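PDB 5UIF: Ps01740 from Pseudomonas sp. UW4, which probably acts as a dehalogenase, being a homologue of cis-3-chloroacrylic acid dehalogenase in the tautomerase superfamily. Local coordinates for residues A[27-30]-A[35-38]; A[85-90]-A[96-101]. All coordinates share one frame; numbering follows the deposited sequence.

In the fold
Both contacts tie a helix to the segment that follows it in the chain, and both helices lie against one mixed four-stranded sheet. Interaction 1 comes first, joining the end of helix 14-32 to the loop that leads into strand 40-46; interaction 2 follows, joining the end of helix 73-91 to strand 98-105. Their centres are about 20 Å apart, on opposite sides of the chain's centre, and strands 40-46 and 98-105 are the outermost of the sheet within this chain. The two helices nevertheless meet, I27 packing on V86. This repetition of strand, helix and strand suits the tautomerase superfamily, whose chains here assemble as a trimer, and each contact lies near another subunit.

Interaction 1 of 2, residues A[27-30]-A[35-38]; sequences IHTR and PASY
T29 meets P35 and A36 through one methyl group, CG2, and the contact is made by van der Waals packing of this methyl. The closest approach is T29 CG2 to A36 CA at 3.7 Å, and the same methyl comes within 4.0 Å of A36 CB. T29 CG2 also lies 4.1 Å from P35 C, so it rests against backbone as much as side chain. Proline suits this place because its ring restricts phi in the loop after helix 14-32; alanine offers a methyl small enough for the loop to come near. A36 also packs on A54 of a neighbouring subunit.

The polar half of T29 works within its own helix. With chi1 at 57°, OG1 sits between the backbone N and the carbonyl carbon, where it hydrogen-bonds to the carbonyls of T25 and S26, leaving CG2 to face the loop. Threonine thus serves both sides. On the preceding residue, H28 ND1 is hydrogen-bonded to Y3 OH, which joins the helix to strand 2-8.

This is surface packing at a helix-to-strand connection, the second half of a beta-alpha-beta unit of the tautomerase fold, where the chain turns from helix 14-32 toward strand 40-46.

Interaction 2 of 2, residues A[85-90]-A[96-101]; sequences DVYMAV and NAVVVA
Y87 and V98 pack together inside a beta-alpha-beta unit, strand 61-68, helix 73-91 and strand 98-105, where the helix covers the sheet and the chain returns to it beside the strand it left. The tight part of the contact is buried. V98 CG2 lies 3.7 Å from Y87 CD2, and equally 3.7 Å from Y87 CE2, so one methyl sits about equally near both of these ring carbons; V98 CG1 is a little farther, 4.1 Å from Y87 CD2. The ring meets these methyls obliquely. Because chi1 of Y87 is -177°, CG points opposite to the backbone N and the ring reaches from the helix to the sheet, where it also touches A61 and I63, with L20 of helix 14-32 alongside. A broad aromatic suits this junction of two helices and a sheet, and a branched valine suits a strand while offering two methyls to the ring.

Toward the rim the packing thins. M88 is partly exposed, and its flexible, unbranched chain leans on A95 in the connecting loop. Across the contact it approaches V98 only loosely.

Past V98 the strand serves two neighbours: V99 and A101 bond through their backbones to strand 61-68, while V100 and A101 pair antiparallel with a strand of the third subunit. At the loose end of the contact, M88 CG stops 4.4 Å from V98 CG2, the same methyl that packs against the tyrosine ring.

Interaction 1 of 2, residues A[27-30]-A[35-38]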
loop_
_atom_site.group_PDB
_atom_site.type_symbol
_atom_site.label_atom_id
_atom_site.label_comp_id
_atom_site.label_asym_id
_atom_site.label_seq_id
_atom_site.Cartn_x
_atom_site.Cartn_y
_atom_site.Cartn_z
ATOM N N ILE A 27 0.468 -13.395 -16.969
ATOM C CA ILE A 27 1.867 -12.986 -17.000
ATOM C C ILE A 27 2.627 -13.518 -15.787
ATOM O O ILE A 27 3.762 -13.983 -15.909
ATOM C CB ILE A 27 1.994 -11.450 -17.060
ATOM C CG1 ILE A 27 1.419 -10.924 -18.375
ATOM C CG2 ILE A 27 3.446 -11.020 -16.917
ATOM C CD1 ILE A 27 1.166 -9.433 -18.379
ATOM N N HIS A 28 1.993 -13.465 -14.620
ATOM C CA HIS A 28 2.627 -13.921 -13.388
ATOM C C HIS A 28 2.782 -15.440 -13.337
ATOM O O HIS A 28 3.850 -15.948 -12.993
ATOM C CB HIS A 28 1.836 -13.449 -12.167
ATOM C CG HIS A 28 2.437 -13.874 -10.863
ATOM N ND1 HIS A 28 3.391 -13.128 -10.206
ATOM C CD2 HIS A 28 2.229 -14.974 -10.101
ATOM C CE1 HIS A 28 3.741 -13.747 -9.092
ATOM N NE2 HIS A 28 3.052 -14.870 -9.006
ATOM N N THR A 29 1.712 -16.158 -13.672
ATOM C CA THR A 29 1.714 -17.617 -13.621
ATOM C C THR A 29 2.730 -18.225 -14.585
ATOM O O THR A 29 3.212 -19.336 -14.374
ATOM C CB THR A 29 0.322 -18.196 -13.944
ATOM O OG1 THR A 29 -0.108 -17.726 -15.228
ATOM C CG2 THR A 29 -0.691 -17.780 -12.888
ATOM N N ARG A 30 3.048 -17.488 -15.644
ATOM C CA ARG A 30 3.988 -17.959 -16.654
ATOM C C ARG A 30 5.438 -17.753 -16.229
ATOM O O ARG A 30 6.250 -18.676 -16.287
ATOM C CB ARG A 30 3.732 -17.248 -17.982
ATOM C CG ARG A 30 4.781 -17.524 -19.044
ATOM C CD ARG A 30 4.642 -16.558 -20.204
ATOM N NE ARG A 30 5.014 -15.199 -19.825
ATOM C CZ ARG A 30 4.363 -14.108 -20.216
ATOM N NH1 ARG A 30 3.299 -14.213 -21.000
ATOM N NH2 ARG A 30 4.774 -12.911 -19.822
ATOM N N PRO A 35 0.666 -21.234 -9.416
ATOM C CA PRO A 35 -0.750 -21.452 -9.741
ATOM C C PRO A 35 -1.575 -20.168 -9.682
ATOM O O PRO A 35 -1.261 -19.263 -8.910
ATOM C CB PRO A 35 -1.210 -22.448 -8.670
ATOM C CG PRO A 35 -0.217 -22.318 -7.566
ATOM C CD PRO A 35 1.082 -22.008 -8.234
ATOM N N ALA A 36 -2.625 -20.105 -10.495
ATOM C CA ALA A 36 -3.440 -18.901 -10.618
ATOM C C ALA A 36 -4.285 -18.634 -9.375
ATOM O O ALA A 36 -4.656 -17.492 -9.106
ATOM C CB ALA A 36 -4.336 -19.002 -11.846
ATOM N N SER A 37 -4.578 -19.687 -8.617
ATOM C CA SER A 37 -5.451 -19.582 -7.451
ATOM C C SER A 37 -4.891 -18.652 -6.375
ATOM O O SER A 37 -5.642 -18.103 -5.568
ATOM C CB SER A 37 -5.702 -20.968 -6.853
ATOM O OG SER A 37 -4.483 -21.600 -6.503
ATOM N N TYR A 38 -3.575 -18.478 -6.367
ATOM C CA TYR A 38 -2.922 -17.631 -5.374
ATOM C C TYR A 38 -2.774 -16.194 -5.866
ATOM O O TYR A 38 -2.403 -15.305 -5.102
ATOM C CB TYR A 38 -1.551 -18.202 -5.004
ATOM C CG TYR A 38 -1.613 -19.509 -4.244
ATOM C CD1 TYR A 38 -1.511 -19.536 -2.860
ATOM C CD2 TYR A 38 -1.778 -20.716 -4.911
ATOM C CE1 TYR A 38 -1.568 -20.726 -2.162
ATOM C CE2 TYR A 38 -1.835 -21.912 -4.221
ATOM C CZ TYR A 38 -1.730 -21.912 -2.847
ATOM O OH TYR A 38 -1.787 -23.100 -2.154
#

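Interaction 2 of 2, residues A[85-90]-A[96-101]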
loop_
_atom_site.group_PDB
_atom_site.type_symbol
_atom_site.label_atom_id
_atom_site.label_comp_id
_atom_site.label_asym_id
_atom_site.label_seq_id
_atom_site.Cartn_x
_atom_site.Cartn_y
_atom_site.Cartn_z
ATOM N N ASP A 85 3.360 -2.828 -20.876
ATOM C CA ASP A 85 2.924 -2.862 -22.270
ATOM C C ASP A 85 1.423 -3.097 -22.381
ATOM O O ASP A 85 0.745 -2.477 -23.201
ATOM C CB ASP A 85 3.675 -3.949 -23.043
ATOM C CG ASP A 85 5.091 -3.540 -23.400
ATOM O OD1 ASP A 85 5.350 -2.324 -23.517
ATOM O OD2 ASP A 85 5.945 -4.437 -23.566
ATOM N N VAL A 86 0.912 -3.997 -21.547
ATOM C CA VAL A 86 -0.503 -4.345 -21.557
ATOM C C VAL A 86 -1.379 -3.172 -21.121
ATOM O O VAL A 86 -2.376 -2.863 -21.774
ATOM C CB VAL A 86 -0.784 -5.565 -20.652
ATOM C CG1 VAL A 86 -2.252 -5.620 -20.251
ATOM C CG2 VAL A 86 -0.362 -6.851 -21.349
ATOM N N TYR A 87 -0.999 -2.516 -20.029
ATOM C CA TYR A 87 -1.794 -1.411 -19.501
ATOM C C TYR A 87 -1.889 -0.254 -20.492
ATOM O O TYR A 87 -2.943 0.366 -20.633
ATOM C CB TYR A 87 -1.220 -0.904 -18.175
ATOM C CG TYR A 87 -2.055 0.198 -17.562
ATOM C CD1 TYR A 87 -3.149 -0.098 -16.761
ATOM C CD2 TYR A 87 -1.758 1.535 -17.798
ATOM C CE1 TYR A 87 -3.922 0.905 -16.206
ATOM C CE2 TYR A 87 -2.525 2.544 -17.251
ATOM C CZ TYR A 87 -3.605 2.224 -16.454
ATOM O OH TYR A 87 -4.369 3.228 -15.906
ATOM N N MET A 88 -0.784 0.041 -21.169
ATOM C CA MET A 88 -0.761 1.118 -22.151
ATOM C C MET A 88 -1.617 0.774 -23.364
ATOM O O MET A 88 -2.160 1.658 -24.024
ATOM C CB MET A 88 0.673 1.419 -22.592
ATOM C CG MET A 88 1.530 2.074 -21.524
ATOM S SD MET A 88 3.194 2.430 -22.117
ATOM C CE MET A 88 2.831 3.475 -23.528
ATOM N N ALA A 89 -1.734 -0.517 -23.654
ATOM C CA ALA A 89 -2.520 -0.976 -24.793
ATOM C C ALA A 89 -4.009 -0.995 -24.466
ATOM O O ALA A 89 -4.848 -0.722 -25.324
ATOM C CB ALA A 89 -2.058 -2.352 -25.231
ATOM N N VAL A 90 -4.328 -1.324 -23.219
ATOM C CA VAL A 90 -5.713 -1.398 -22.771
ATOM C C VAL A 90 -6.296 -0.003 -22.552
ATOM O O VAL A 90 -7.453 0.259 -22.885
ATOM C CB VAL A 90 -5.831 -2.223 -21.468
ATOM C CG1 VAL A 90 -7.209 -2.062 -20.838
ATOM C CG2 VAL A 90 -5.528 -3.690 -21.739
ATOM N N ASN A 96 5.026 7.738 -19.576
ATOM C CA ASN A 96 5.540 8.619 -18.535
ATOM C C ASN A 96 4.527 8.839 -17.417
ATOM O O ASN A 96 4.838 9.456 -16.399
ATOM C CB ASN A 96 5.954 9.963 -19.134
ATOM C CG ASN A 96 7.119 9.839 -20.095
ATOM O OD1 ASN A 96 8.009 9.009 -19.904
ATOM N ND2 ASN A 96 7.120 10.664 -21.135
ATOM N N ALA A 97 3.313 8.333 -17.614
ATOM C CA ALA A 97 2.262 8.449 -16.610
ATOM C C ALA A 97 1.837 7.071 -16.108
ATOM O O ALA A 97 0.746 6.906 -15.562
ATOM C CB ALA A 97 1.067 9.202 -17.175
ATOM N N VAL A 98 2.708 6.086 -16.301
ATOM C CA VAL A 98 2.454 4.727 -15.839
ATOM C C VAL A 98 3.656 4.189 -15.069
ATOM O O VAL A 98 4.776 4.181 -15.579
ATOM C CB VAL A 98 2.136 3.777 -17.012
ATOM C CG1 VAL A 98 2.092 2.336 -16.530
ATOM C CG2 VAL A 98 0.823 4.164 -17.673
ATOM N N VAL A 99 3.420 3.743 -13.839
ATOM C CA VAL A 99 4.491 3.215 -13.000
ATOM C C VAL A 99 4.165 1.808 -12.508
ATOM O O VAL A 99 3.112 1.577 -11.915
ATOM C CB VAL A 99 4.756 4.125 -11.782
ATOM C CG1 VAL A 99 5.793 3.497 -10.863
ATOM C CG2 VAL A 99 5.206 5.506 -12.238
ATOM N N VAL A 100 5.072 0.871 -12.762
ATOM C CA VAL A 100 4.895 -0.509 -12.326
ATOM C C VAL A 100 6.054 -0.944 -11.434
ATOM O O VAL A 100 7.218 -0.719 -11.763
ATOM C CB VAL A 100 4.780 -1.474 -13.524
ATOM C CG1 VAL A 100 4.542 -2.899 -13.043
ATOM C CG2 VAL A 100 3.665 -1.032 -14.458
ATOM N N ALA A 101 5.729 -1.563 -10.303
ATOM C CA ALA A 101 6.746 -2.028 -9.364
ATOM C C ALA A 101 6.460 -3.450 -8.887
ATOM O O ALA A 101 5.352 -3.760 -8.449
ATOM C CB ALA A 101 6.840 -1.081 -8.178
#